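Long-range contacts in activated BY transcription factor SSRB (Salmonella enterica, PDB 2WNW), which belongs to glycosyl hydrolase family 30 and pairs a TIM barrel with a beta-sandwich domain: residues A[98-103]-A[116-121]; A[235-240]-A[263-268]; A[381-386]-A[394-399]; A[416-421]-A[429-434]. All blocks are in the same frame, centred on the assembly; numbering follows the deposited sequence.

Contact 1 (A[98-103]-A[116-121]); sequences GNYAYV and FSRDEA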
loop_
_atom_site.group_PDB
_atom_site.type_symbol
_atom_site.label_atom_id
_atom_site.label_comp_id
_atom_site.label_asym_id
_atom_site.label_seq_id
_atom_site.Cartn_x
_atom_site.Cartn_y
_atom_site.Cartn_z
ATOM N N GLY A 98 25.636 -29.613 -12.200
ATOM C CA GLY A 98 26.772 -29.478 -11.307
ATOM C C GLY A 98 27.450 -28.146 -11.568
ATOM O O GLY A 98 27.015 -27.397 -12.441
ATOM N N ASN A 99 28.505 -27.839 -10.819
ATOM C CA ASN A 99 29.222 -26.577 -11.006
ATOM C C ASN A 99 29.950 -26.576 -12.343
ATOM O O ASN A 99 30.426 -27.614 -12.797
ATOM C CB ASN A 99 30.269 -26.373 -9.907
ATOM C CG ASN A 99 29.663 -26.239 -8.523
ATOM O OD1 ASN A 99 29.012 -25.238 -8.203
ATOM N ND2 ASN A 99 29.882 -27.246 -7.690
ATOM N N TYR A 100 30.032 -25.409 -12.973
ATOM C CA TYR A 100 30.760 -25.264 -14.231
ATOM C C TYR A 100 31.112 -23.800 -14.454
ATOM O O TYR A 100 30.348 -22.904 -14.088
ATOM C CB TYR A 100 29.964 -25.832 -15.425
ATOM C CG TYR A 100 28.691 -25.104 -15.807
ATOM C CD1 TYR A 100 28.728 -23.923 -16.553
ATOM C CD2 TYR A 100 27.446 -25.602 -15.430
ATOM C CE1 TYR A 100 27.554 -23.257 -16.911
ATOM C CE2 TYR A 100 26.267 -24.945 -15.779
ATOM C CZ TYR A 100 26.327 -23.772 -16.516
ATOM O OH TYR A 100 25.159 -23.109 -16.828
ATOM N N ALA A 101 32.294 -23.566 -15.018
ATOM C CA ALA A 101 32.770 -22.212 -15.294
ATOM C C ALA A 101 33.331 -22.175 -16.708
ATOM O O ALA A 101 33.619 -23.219 -17.293
ATOM C CB ALA A 101 33.844 -21.814 -14.288
ATOM N N TYR A 102 33.501 -20.975 -17.253
ATOM C CA TYR A 102 34.012 -20.824 -18.611
ATOM C C TYR A 102 35.534 -20.953 -18.692
ATOM O O TYR A 102 36.097 -21.100 -19.776
ATOM C CB TYR A 102 33.536 -19.484 -19.172
ATOM C CG TYR A 102 32.026 -19.356 -19.125
ATOM C CD1 TYR A 102 31.418 -18.164 -18.736
ATOM C CD2 TYR A 102 31.206 -20.434 -19.462
ATOM C CE1 TYR A 102 30.029 -18.048 -18.680
ATOM C CE2 TYR A 102 29.814 -20.329 -19.413
ATOM C CZ TYR A 102 29.234 -19.133 -19.021
ATOM O OH TYR A 102 27.863 -19.014 -18.973
ATOM N N VAL A 103 36.186 -20.901 -17.537
ATOM C CA VAL A 103 37.637 -21.055 -17.441
ATOM C C VAL A 103 37.885 -21.673 -16.062
ATOM O O VAL A 103 37.313 -21.227 -15.069
ATOM C CB VAL A 103 38.372 -19.692 -17.581
ATOM C CG1 VAL A 103 38.004 -18.766 -16.436
ATOM C CG2 VAL A 103 39.875 -19.922 -17.620
ATOM N N PHE A 116 32.589 -22.691 -23.719
ATOM C CA PHE A 116 31.159 -22.433 -23.600
ATOM C C PHE A 116 30.379 -23.619 -24.159
ATOM O O PHE A 116 29.161 -23.549 -24.312
ATOM C CB PHE A 116 30.782 -21.176 -24.386
ATOM C CG PHE A 116 31.334 -19.907 -23.807
ATOM C CD1 PHE A 116 30.722 -19.302 -22.717
ATOM C CD2 PHE A 116 32.469 -19.317 -24.352
ATOM C CE1 PHE A 116 31.230 -18.123 -22.178
ATOM C CE2 PHE A 116 32.985 -18.136 -23.817
ATOM C CZ PHE A 116 32.364 -17.539 -22.728
ATOM N N SER A 117 31.083 -24.707 -24.461
ATOM C CA SER A 117 30.442 -25.890 -25.029
ATOM C C SER A 117 29.251 -26.370 -24.201
ATOM O O SER A 117 28.227 -26.781 -24.749
ATOM C CB SER A 117 31.463 -27.023 -25.185
ATOM O OG SER A 117 32.005 -27.403 -23.932
ATOM N N ARG A 118 29.382 -26.307 -22.883
ATOM C CA ARG A 118 28.312 -26.743 -22.003
ATOM C C ARG A 118 27.047 -25.903 -22.184
ATOM O O ARG A 118 25.941 -26.444 -22.271
ATOM C CB ARG A 118 28.784 -26.697 -20.555
ATOM C CG ARG A 118 27.804 -27.298 -19.587
ATOM C CD ARG A 118 28.526 -27.922 -18.413
ATOM N NE ARG A 118 27.592 -28.333 -17.372
ATOM C CZ ARG A 118 27.939 -29.026 -16.293
ATOM N NH1 ARG A 118 29.203 -29.394 -16.119
ATOM N NH2 ARG A 118 27.027 -29.331 -15.380
ATOM N N ASP A 119 27.201 -24.582 -22.240
ATOM C CA ASP A 119 26.047 -23.713 -22.440
ATOM C C ASP A 119 25.477 -23.928 -23.841
ATOM O O ASP A 119 24.268 -23.824 -24.051
ATOM C CB ASP A 119 26.428 -22.237 -22.281
ATOM C CG ASP A 119 26.624 -21.829 -20.829
ATOM O OD1 ASP A 119 26.512 -20.620 -20.538
ATOM O OD2 ASP A 119 26.894 -22.706 -19.981
ATOM N N GLU A 120 26.351 -24.228 -24.799
ATOM C CA GLU A 120 25.918 -24.438 -26.177
ATOM C C GLU A 120 25.025 -25.662 -26.331
ATOM O O GLU A 120 24.155 -25.706 -27.199
ATOM C CB GLU A 120 27.139 -24.561 -27.102
ATOM C CG GLU A 120 28.072 -23.363 -27.016
ATOM C CD GLU A 120 29.225 -23.419 -28.003
ATOM O OE1 GLU A 120 29.781 -24.516 -28.213
ATOM O OE2 GLU A 120 29.584 -22.357 -28.552
ATOM N N ALA A 121 25.226 -26.654 -25.476
ATOM C CA ALA A 121 24.429 -27.867 -25.557
ATOM C C ALA A 121 23.197 -27.855 -24.655
ATOM O O ALA A 121 22.157 -28.407 -25.013
ATOM C CB ALA A 121 25.298 -29.071 -25.226
HETATM O O HOH W 1 25.502 -20.724 -17.810
#

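Contact 2 (A[235-240]-A[263-268]); sequences IYIWDH and NGLAFH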
loop_
_atom_site.group_PDB
_atom_site.type_symbol
_atom_site.label_atom_id
_atom_site.label_comp_id
_atom_site.label_asym_id
_atom_site.label_seq_id
_atom_site.Cartn_x
_atom_site.Cartn_y
_atom_site.Cartn_z
ATOM N N ILE A 235 22.309 -2.253 -16.081
ATOM C CA ILE A 235 22.964 -2.965 -14.991
ATOM C C ILE A 235 22.151 -2.787 -13.714
ATOM O O ILE A 235 21.804 -1.663 -13.334
ATOM C CB ILE A 235 24.399 -2.458 -14.741
ATOM C CG1 ILE A 235 25.279 -2.744 -15.965
ATOM C CG2 ILE A 235 24.985 -3.152 -13.513
ATOM C CD1 ILE A 235 26.723 -2.266 -15.814
ATOM N N TYR A 236 21.836 -3.906 -13.069
ATOM C CA TYR A 236 21.067 -3.904 -11.826
ATOM C C TYR A 236 21.938 -4.387 -10.674
ATOM O O TYR A 236 22.848 -5.196 -10.871
ATOM C CB TYR A 236 19.853 -4.836 -11.947
ATOM C CG TYR A 236 18.785 -4.351 -12.899
ATOM C CD1 TYR A 236 17.680 -3.638 -12.431
ATOM C CD2 TYR A 236 18.896 -4.576 -14.268
ATOM C CE1 TYR A 236 16.709 -3.157 -13.311
ATOM C CE2 TYR A 236 17.936 -4.101 -15.157
ATOM C CZ TYR A 236 16.849 -3.393 -14.672
ATOM O OH TYR A 236 15.909 -2.912 -15.558
ATOM N N ILE A 237 21.662 -3.878 -9.475
ATOM C CA ILE A 237 22.387 -4.290 -8.282
ATOM C C ILE A 237 21.386 -4.871 -7.277
ATOM O O ILE A 237 20.180 -4.887 -7.538
ATOM C CB ILE A 237 23.169 -3.115 -7.640
ATOM C CG1 ILE A 237 22.226 -1.954 -7.321
ATOM C CG2 ILE A 237 24.286 -2.659 -8.584
ATOM C CD1 ILE A 237 22.902 -0.825 -6.557
ATOM N N TRP A 238 21.905 -5.332 -6.139
ATOM C CA TRP A 238 21.144 -5.966 -5.058
ATOM C C TRP A 238 20.789 -7.390 -5.477
ATOM O O TRP A 238 21.452 -8.334 -5.059
ATOM C CB TRP A 238 19.867 -5.187 -4.695
ATOM C CG TRP A 238 19.118 -5.774 -3.499
ATOM C CD1 TRP A 238 17.786 -6.076 -3.436
ATOM C CD2 TRP A 238 19.665 -6.118 -2.211
ATOM N NE1 TRP A 238 17.471 -6.586 -2.197
ATOM C CE2 TRP A 238 18.601 -6.621 -1.428
ATOM C CE3 TRP A 238 20.947 -6.050 -1.646
ATOM C CZ2 TRP A 238 18.782 -7.054 -0.108
ATOM C CZ3 TRP A 238 21.127 -6.479 -0.335
ATOM C CH2 TRP A 238 20.045 -6.975 0.422
ATOM N N ASP A 239 19.755 -7.543 -6.301
ATOM C CA ASP A 239 19.342 -8.862 -6.788
ATOM C C ASP A 239 19.165 -9.810 -5.600
ATOM O O ASP A 239 19.664 -10.938 -5.602
ATOM C CB ASP A 239 20.408 -9.411 -7.751
ATOM C CG ASP A 239 19.842 -10.381 -8.782
ATOM O OD1 ASP A 239 18.630 -10.669 -8.749
ATOM O OD2 ASP A 239 20.621 -10.855 -9.637
ATOM N N HIS A 240 18.452 -9.337 -4.583
ATOM C CA HIS A 240 18.217 -10.119 -3.379
ATOM C C HIS A 240 16.820 -9.788 -2.846
ATOM O O HIS A 240 16.048 -9.087 -3.508
ATOM C CB HIS A 240 19.312 -9.802 -2.352
ATOM C CG HIS A 240 19.399 -10.784 -1.223
ATOM N ND1 HIS A 240 19.281 -12.147 -1.404
ATOM C CD2 HIS A 240 19.640 -10.605 0.098
ATOM C CE1 HIS A 240 19.446 -12.762 -0.249
ATOM N NE2 HIS A 240 19.667 -11.848 0.681
ATOM N N ASN A 263 21.407 1.280 -13.535
ATOM C CA ASN A 263 20.017 1.498 -13.950
ATOM C C ASN A 263 18.946 1.239 -12.894
ATOM O O ASN A 263 17.834 1.761 -12.993
ATOM C CB ASN A 263 19.698 0.645 -15.181
ATOM C CG ASN A 263 20.653 0.893 -16.336
ATOM O OD1 ASN A 263 21.811 0.474 -16.305
ATOM N ND2 ASN A 263 20.169 1.583 -17.361
ATOM N N GLY A 264 19.259 0.429 -11.892
ATOM C CA GLY A 264 18.266 0.161 -10.871
ATOM C C GLY A 264 18.612 -1.015 -9.990
ATOM O O GLY A 264 19.765 -1.440 -9.930
ATOM N N LEU A 265 17.610 -1.539 -9.292
ATOM C CA LEU A 265 17.840 -2.675 -8.415
ATOM C C LEU A 265 16.905 -3.810 -8.764
ATOM O O LEU A 265 15.759 -3.586 -9.154
ATOM C CB LEU A 265 17.623 -2.296 -6.948
ATOM C CG LEU A 265 18.501 -1.205 -6.326
ATOM C CD1 LEU A 265 17.914 0.166 -6.636
ATOM C CD2 LEU A 265 18.560 -1.416 -4.821
ATOM N N ALA A 266 17.409 -5.031 -8.640
ATOM C CA ALA A 266 16.604 -6.215 -8.899
ATOM C C ALA A 266 16.296 -6.786 -7.520
ATOM O O ALA A 266 17.068 -6.590 -6.587
ATOM C CB ALA A 266 17.391 -7.215 -9.723
ATOM N N PHE A 267 15.170 -7.475 -7.373
ATOM C CA PHE A 267 14.842 -8.051 -6.076
ATOM C C PHE A 267 14.067 -9.352 -6.188
ATOM O O PHE A 267 13.475 -9.651 -7.227
ATOM C CB PHE A 267 14.068 -7.049 -5.207
ATOM C CG PHE A 267 12.827 -6.501 -5.857
ATOM C CD1 PHE A 267 12.858 -5.287 -6.535
ATOM C CD2 PHE A 267 11.627 -7.205 -5.795
ATOM C CE1 PHE A 267 11.708 -4.776 -7.141
ATOM C CE2 PHE A 267 10.471 -6.704 -6.400
ATOM C CZ PHE A 267 10.516 -5.487 -7.072
ATOM N N HIS A 268 14.093 -10.123 -5.105
ATOM C CA HIS A 268 13.421 -11.416 -5.025
ATOM C C HIS A 268 12.344 -11.339 -3.942
ATOM O O HIS A 268 12.204 -10.311 -3.275
ATOM C CB HIS A 268 14.440 -12.508 -4.682
ATOM C CG HIS A 268 15.621 -12.551 -5.606
ATOM N ND1 HIS A 268 16.730 -13.333 -5.359
ATOM C CD2 HIS A 268 15.868 -11.907 -6.772
ATOM C CE1 HIS A 268 17.610 -13.166 -6.331
ATOM N NE2 HIS A 268 17.111 -12.305 -7.202
#

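Contact 3 (A[381-386]-A[394-399]); sequences ARVMLS and EEVGFV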
loop_
_atom_site.group_PDB
_atom_site.type_symbol
_atom_site.label_atom_id
_atom_site.label_comp_id
_atom_site.label_asym_id
_atom_site.label_seq_id
_atom_site.Cartn_x
_atom_site.Cartn_y
_atom_site.Cartn_z
ATOM N N ALA A 381 3.939 -0.666 -21.193
ATOM C CA ALA A 381 2.696 -0.269 -20.547
ATOM C C ALA A 381 3.022 0.427 -19.230
ATOM O O ALA A 381 4.107 0.249 -18.671
ATOM C CB ALA A 381 1.826 -1.502 -20.280
ATOM N N ARG A 382 2.090 1.234 -18.739
ATOM C CA ARG A 382 2.289 1.910 -17.467
ATOM C C ARG A 382 1.206 1.489 -16.490
ATOM O O ARG A 382 0.069 1.224 -16.879
ATOM C CB ARG A 382 2.262 3.435 -17.633
ATOM C CG ARG A 382 3.544 4.012 -18.220
ATOM C CD ARG A 382 3.522 5.533 -18.232
ATOM N NE ARG A 382 4.748 6.093 -18.800
ATOM C CZ ARG A 382 5.869 6.312 -18.118
ATOM N NH1 ARG A 382 5.939 6.027 -16.823
ATOM N NH2 ARG A 382 6.929 6.814 -18.739
ATOM N N VAL A 383 1.571 1.396 -15.218
ATOM C CA VAL A 383 0.602 1.046 -14.195
ATOM C C VAL A 383 -0.293 2.274 -14.059
ATOM O O VAL A 383 0.182 3.402 -14.184
ATOM C CB VAL A 383 1.293 0.765 -12.843
ATOM C CG1 VAL A 383 0.262 0.745 -11.716
ATOM C CG2 VAL A 383 2.031 -0.566 -12.909
ATOM N N MET A 384 -1.582 2.065 -13.831
ATOM C CA MET A 384 -2.492 3.192 -13.672
ATOM C C MET A 384 -2.917 3.298 -12.215
ATOM O O MET A 384 -2.832 2.328 -11.461
ATOM C CB MET A 384 -3.742 3.016 -14.543
ATOM C CG MET A 384 -4.687 1.921 -14.065
ATOM S SD MET A 384 -6.287 1.978 -14.920
ATOM C CE MET A 384 -6.190 0.523 -15.940
ATOM N N LEU A 385 -3.361 4.483 -11.817
ATOM C CA LEU A 385 -3.822 4.687 -10.455
ATOM C C LEU A 385 -5.157 3.967 -10.295
ATOM O O LEU A 385 -6.017 4.033 -11.174
ATOM C CB LEU A 385 -4.020 6.181 -10.178
ATOM C CG LEU A 385 -4.699 6.531 -8.851
ATOM C CD1 LEU A 385 -3.774 6.153 -7.694
ATOM C CD2 LEU A 385 -5.025 8.023 -8.809
ATOM N N SER A 386 -5.324 3.265 -9.181
ATOM C CA SER A 386 -6.576 2.574 -8.898
ATOM C C SER A 386 -6.644 2.354 -7.391
ATOM O O SER A 386 -5.621 2.421 -6.707
ATOM C CB SER A 386 -6.646 1.230 -9.633
ATOM O OG SER A 386 -5.679 0.313 -9.153
ATOM N N GLU A 394 -7.431 -7.796 -3.916
ATOM C CA GLU A 394 -6.175 -7.267 -4.431
ATOM C C GLU A 394 -6.337 -6.899 -5.893
ATOM O O GLU A 394 -6.943 -7.639 -6.664
ATOM C CB GLU A 394 -5.066 -8.310 -4.259
ATOM C CG GLU A 394 -4.807 -8.678 -2.797
ATOM C CD GLU A 394 -3.666 -9.668 -2.630
ATOM O OE1 GLU A 394 -2.752 -9.674 -3.478
ATOM O OE2 GLU A 394 -3.674 -10.431 -1.649
ATOM N N GLU A 395 -5.790 -5.754 -6.279
ATOM C CA GLU A 395 -5.926 -5.309 -7.654
ATOM C C GLU A 395 -4.840 -4.353 -8.114
ATOM O O GLU A 395 -4.263 -3.614 -7.319
ATOM C CB GLU A 395 -7.289 -4.631 -7.828
ATOM C CG GLU A 395 -7.529 -3.419 -6.905
ATOM C CD GLU A 395 -6.791 -2.166 -7.355
ATOM O OE1 GLU A 395 -6.623 -1.990 -8.579
ATOM O OE2 GLU A 395 -6.396 -1.345 -6.493
ATOM N N VAL A 396 -4.568 -4.382 -9.415
ATOM C CA VAL A 396 -3.593 -3.481 -10.021
ATOM C C VAL A 396 -3.956 -3.356 -11.496
ATOM O O VAL A 396 -4.323 -4.341 -12.135
ATOM C CB VAL A 396 -2.138 -3.990 -9.863
ATOM C CG1 VAL A 396 -1.942 -5.307 -10.596
ATOM C CG2 VAL A 396 -1.162 -2.930 -10.374
ATOM N N GLY A 397 -3.882 -2.139 -12.023
ATOM C CA GLY A 397 -4.227 -1.925 -13.417
ATOM C C GLY A 397 -3.096 -1.331 -14.226
ATOM O O GLY A 397 -2.177 -0.726 -13.677
ATOM N N PHE A 398 -3.177 -1.507 -15.541
ATOM C CA PHE A 398 -2.165 -1.009 -16.465
ATOM C C PHE A 398 -2.844 -0.402 -17.686
ATOM O O PHE A 398 -4.016 -0.662 -17.952
ATOM C CB PHE A 398 -1.292 -2.155 -16.985
ATOM C CG PHE A 398 -0.692 -3.023 -15.915
ATOM C CD1 PHE A 398 0.633 -2.852 -15.533
ATOM C CD2 PHE A 398 -1.429 -4.055 -15.341
ATOM C CE1 PHE A 398 1.224 -3.706 -14.598
ATOM C CE2 PHE A 398 -0.852 -4.913 -14.407
ATOM C CZ PHE A 398 0.479 -4.738 -14.037
ATOM N N VAL A 399 -2.092 0.403 -18.424
ATOM C CA VAL A 399 -2.576 0.976 -19.665
ATOM C C VAL A 399 -1.489 0.631 -20.672
ATOM O O VAL A 399 -0.359 1.116 -20.564
ATOM C CB VAL A 399 -2.733 2.509 -19.608
ATOM C CG1 VAL A 399 -3.209 3.017 -20.968
ATOM C CG2 VAL A 399 -3.738 2.900 -18.534
HETATM O O HOH W 2 -3.228 0.034 -10.219
#

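Contact 4 (A[416-421]-A[429-434]); sequences ERRCRV and ALTLPP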
loop_
_atom_site.group_PDB
_atom_site.type_symbol
_atom_site.label_atom_id
_atom_site.label_comp_id
_atom_site.label_asym_id
_atom_site.label_seq_id
_atom_site.Cartn_x
_atom_site.Cartn_y
_atom_site.Cartn_z
ATOM N N GLU A 416 -16.985 -15.804 -1.489
ATOM C CA GLU A 416 -17.219 -15.178 -2.777
ATOM C C GLU A 416 -17.315 -13.686 -2.465
ATOM O O GLU A 416 -17.895 -13.304 -1.449
ATOM C CB GLU A 416 -18.539 -15.682 -3.354
ATOM C CG GLU A 416 -18.938 -15.052 -4.665
ATOM C CD GLU A 416 -20.333 -15.475 -5.092
ATOM O OE1 GLU A 416 -21.304 -15.111 -4.398
ATOM O OE2 GLU A 416 -20.456 -16.178 -6.112
ATOM N N ARG A 417 -16.736 -12.842 -3.314
ATOM C CA ARG A 417 -16.783 -11.400 -3.082
ATOM C C ARG A 417 -17.222 -10.634 -4.323
ATOM O O ARG A 417 -17.050 -11.104 -5.447
ATOM C CB ARG A 417 -15.416 -10.886 -2.618
ATOM C CG ARG A 417 -14.969 -11.416 -1.252
ATOM C CD ARG A 417 -15.937 -11.005 -0.148
ATOM N NE ARG A 417 -16.086 -9.553 -0.070
ATOM C CZ ARG A 417 -15.237 -8.739 0.551
ATOM N NH1 ARG A 417 -15.461 -7.431 0.557
ATOM N NH2 ARG A 417 -14.178 -9.229 1.183
ATOM N N ARG A 418 -17.794 -9.455 -4.104
ATOM C CA ARG A 418 -18.264 -8.616 -5.199
ATOM C C ARG A 418 -17.553 -7.279 -5.228
ATOM O O ARG A 418 -17.078 -6.787 -4.207
ATOM C CB ARG A 418 -19.759 -8.342 -5.062
ATOM C CG ARG A 418 -20.657 -9.540 -5.236
ATOM C CD ARG A 418 -22.083 -9.113 -4.974
ATOM N NE ARG A 418 -22.228 -8.616 -3.609
ATOM C CZ ARG A 418 -22.899 -7.518 -3.273
ATOM N NH1 ARG A 418 -23.495 -6.786 -4.206
ATOM N NH2 ARG A 418 -22.972 -7.154 -1.998
ATOM N N CYS A 419 -17.499 -6.688 -6.412
ATOM C CA CYS A 419 -16.884 -5.384 -6.575
ATOM C C CYS A 419 -17.420 -4.761 -7.845
ATOM O O CYS A 419 -17.937 -5.454 -8.722
ATOM C CB CYS A 419 -15.360 -5.500 -6.652
ATOM S SG CYS A 419 -14.715 -6.320 -8.123
ATOM N N ARG A 420 -17.329 -3.444 -7.924
ATOM C CA ARG A 420 -17.771 -2.743 -9.107
ATOM C C ARG A 420 -16.581 -1.969 -9.635
ATOM O O ARG A 420 -16.097 -1.048 -8.975
ATOM C CB ARG A 420 -18.907 -1.772 -8.779
ATOM C CG ARG A 420 -20.255 -2.425 -8.529
ATOM C CD ARG A 420 -21.341 -1.358 -8.471
ATOM N NE ARG A 420 -21.243 -0.548 -7.266
ATOM C CZ ARG A 420 -21.543 0.745 -7.198
ATOM N NH1 ARG A 420 -21.957 1.400 -8.275
ATOM N NH2 ARG A 420 -21.441 1.383 -6.041
ATOM N N VAL A 421 -16.084 -2.358 -10.802
ATOM C CA VAL A 421 -14.964 -1.644 -11.397
ATOM C C VAL A 421 -15.570 -0.350 -11.919
ATOM O O VAL A 421 -16.436 -0.369 -12.796
ATOM C CB VAL A 421 -14.338 -2.433 -12.558
ATOM C CG1 VAL A 421 -13.213 -1.620 -13.192
ATOM C CG2 VAL A 421 -13.806 -3.766 -12.041
ATOM N N ALA A 429 -20.068 -4.647 -12.762
ATOM C CA ALA A 429 -20.099 -5.427 -11.534
ATOM C C ALA A 429 -19.477 -6.796 -11.733
ATOM O O ALA A 429 -19.819 -7.511 -12.674
ATOM C CB ALA A 429 -21.539 -5.579 -11.051
ATOM N N LEU A 430 -18.567 -7.157 -10.837
ATOM C CA LEU A 430 -17.903 -8.450 -10.911
ATOM C C LEU A 430 -18.089 -9.240 -9.624
ATOM O O LEU A 430 -18.189 -8.671 -8.536
ATOM C CB LEU A 430 -16.404 -8.269 -11.169
ATOM C CG LEU A 430 -15.956 -7.515 -12.424
ATOM C CD1 LEU A 430 -14.437 -7.499 -12.474
ATOM C CD2 LEU A 430 -16.520 -8.183 -13.667
ATOM N N THR A 431 -18.147 -10.558 -9.762
ATOM C CA THR A 431 -18.282 -11.446 -8.617
ATOM C C THR A 431 -17.166 -12.475 -8.740
ATOM O O THR A 431 -17.063 -13.173 -9.748
ATOM C CB THR A 431 -19.643 -12.175 -8.608
ATOM O OG1 THR A 431 -20.696 -11.224 -8.415
ATOM C CG2 THR A 431 -19.692 -13.198 -7.486
ATOM N N LEU A 432 -16.318 -12.556 -7.723
ATOM C CA LEU A 432 -15.220 -13.507 -7.758
ATOM C C LEU A 432 -15.353 -14.572 -6.681
ATOM O O LEU A 432 -15.654 -14.277 -5.523
ATOM C CB LEU A 432 -13.872 -12.790 -7.598
ATOM C CG LEU A 432 -13.400 -11.897 -8.749
ATOM C CD1 LEU A 432 -14.150 -10.575 -8.699
ATOM C CD2 LEU A 432 -11.897 -11.646 -8.636
ATOM N N PRO A 433 -15.138 -15.836 -7.057
ATOM C CA PRO A 433 -15.241 -16.907 -6.068
ATOM C C PRO A 433 -14.012 -16.818 -5.170
ATOM O O PRO A 433 -13.089 -16.044 -5.446
ATOM C CB PRO A 433 -15.236 -18.162 -6.931
ATOM C CG PRO A 433 -14.316 -17.775 -8.054
ATOM C CD PRO A 433 -14.780 -16.369 -8.384
ATOM N N PRO A 434 -13.989 -17.589 -4.073
ATOM C CA PRO A 434 -12.827 -17.548 -3.180
ATOM C C PRO A 434 -11.574 -17.884 -3.993
ATOM O O PRO A 434 -11.579 -18.834 -4.776
ATOM C CB PRO A 434 -13.147 -18.628 -2.149
ATOM C CG PRO A 434 -14.649 -18.623 -2.106
ATOM C CD PRO A 434 -15.013 -18.519 -3.567
#

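Contact 1 (A[98-103]-A[116-121])
In the excursion that follows barrel strand 85-90, the loop 98-103 lies against the first turn of helix 117-122, whose N-cap position is Phe116. Two tyrosines and an aspartate carry the polar part. Tyr102 OH donates to Asp119 OD1 at 2.6 Å and reaches that oxygen from above the carboxylate plane. A water is placed to donate to the same OD1, its oxygen 2.9 Å from Asp119 OD1, though it has more acceptors in reach than protons. OD1 is also hydrogen-bonded to Tyr181 OH on helix 167-183, so one buried carboxylate oxygen is gripped from several directions. That water lies at the edge of the Tyr100 ring, in its plane, 2.6 Å from Tyr100 OH. So many hydrogen bonds would be expected to favour the ionised carboxylate. This part of the TIM-barrel domain is irregular chain and helix, so side chains rather than strand pairing join the two segments. Phe116 puts CE1 over the centre of the Tyr102 ring, 3.4 Å from Tyr102 CG, with the planes inclined at 41°. Arg118, CG anti to its backbone N (chi1 -173°), runs across Tyr100: the guanidinium lies 29° from the ring plane, with Arg118 NE 3.4 Å from Tyr100 CD2, and its NH2 forms a salt bridge with Glu54.

Contact 2 (A[235-240]-A[263-268])
The imidazole of His268 has the backbone of Asp239 and His240 on one face, Asp239 C toward the rim and His240 N over the centre, while its NE2 donates to Asp239 OD1 at 2.7 Å. Carboxylate and ring planes stand 79° apart; OD1 is met from above the carboxylate plane, and the angle at the hydrogen, 144°, shows that the bond is bent. The indole of Trp238 carries His240 CB over the centre of one face and meets Ala266 O at its edge, 3.3 Å from Trp238 CD1; its NE1 bonds to Asp241 O. The edge of the Tyr236 ring meets Leu265 C.

Between the backbones, Ile237 uses both its N and its O toward strand 264-268: its N donates to Gly264 O at 3.1 Å, and Ala266 N donates to Ile237 O at 3.0 Å, nearly along the C=O axis. Asn263 OD1 extends the pairing by accepting from Ile235 N at 2.8 Å. Ile237 CG1 packs on Leu265 CG, 3.9 Å away, on the face turned to helix 245-252. Asp239 is fixed further by Arg87, Ser192 and Ser293, which would be expected to stabilise its negative charge and orient His268. Strands 234-239 and 264-268 are parallel neighbours in the closed eight-stranded TIM barrel, and glycerol near His268 is consistent with a pocket at their C-terminal ends.

Contact 3 (A[381-386]-A[394-399])
Ser386 OG donates to Glu395 OE1 at 2.6 Å, and OE1 accepts through its syn lone pair, on the side of OE2. A water donates to that hydroxyl, its oxygen 2.7 Å from Ser386 OG, and to Met384 O, and accepts from Gly397 N at 2.9 Å, thereby bridging the hairpin where its strands diverge. Direct pairing rests on Arg382 and Val399, which exchange two backbone bonds; Met384 N adds a single hydrogen bond to Gly397 O (167° at the hydrogen). Met384, bent at chi3 (109°), passes over Gly397 to bring CE to 3.2 Å from Phe398 O. On the other face, Val383 CG2 meets Phe398 CE1 at 3.7 Å, and Phe321 packs edge-to-face with the Phe398 ring. Further out, Lys322 on helix 305-322 forms a salt bridge with Glu395 OE2, tying this beta-sandwich hairpin to the barrel domain. With a lysine at one oxygen and a hydroxyl donor at the other, Glu395 is probably ionised despite its burial.

Contact 4 (A[416-421]-A[429-434])
Glu416, just ahead of strand 417-423, leaves the backbone with CG anti to N (chi1 177°) and stays extended beyond it. Its CB lies 3.9 Å from Leu432 O; CG comes to 3.5 Å from both Leu432 O and Thr431 CG2. At the tip, CD and OE2 each rest 3.4 Å from Thr431 CG2 and OE1 faces the same methyl from farther off, so the carboxylate lies against a methyl group. The methyl is brought there because Thr431 CG2 is anti to its own backbone N, which turns OG1 toward Arg418 CG, 3.6 Å away. Strands 417-423 and 426-432 form an antiparallel beta hairpin of the beta-sandwich domain, with short axes at 153°. Two hydrogen-bonded pairs prove the register: Arg417 and Leu432 exchange bonds both ways, as do Cys419 and Leu430, where Leu430 N points almost straight at Cys419 O (178° at the hydrogen). Cys419, Leu430 and Leu432 share the buried face; Cys419 SG sits 4.0 Å from Leu430 CB, and Val421 CG2 meets Leu430 CD1 at 3.8 Å. The opposite face bears Arg418, bound to Glu32, and Arg420, bound to Glu427 and Asp29, all by salt bridges, while Arg417, starting on the Cys419 face, leads away to hydrogen-bond Tyr389 OH and form salt bridges with Asp390 and Asp413.

How the contacts relate
The four contacts follow one another in series along the chain: both segments of each contact precede those of the next. Contacts 1 and 2 belong to the TIM-barrel domain, their centres about 25 Å apart: the first sits in a peripheral loop-and-helix excursion, the second in the barrel wall, about 11 Å from the chain centre. Contacts 3 and 4 are two hairpins of the same mixed sheet and belong to the beta-sandwich domain, with centres about 18 Å apart and nearest atoms about 7 Å apart. Strand 33-37 pairs with strands 382-388 and 417-423, linking them. Contact 1 lies on the other side of the chain centre, about 50 Å from contact 4 between centres, so the set spans both domains.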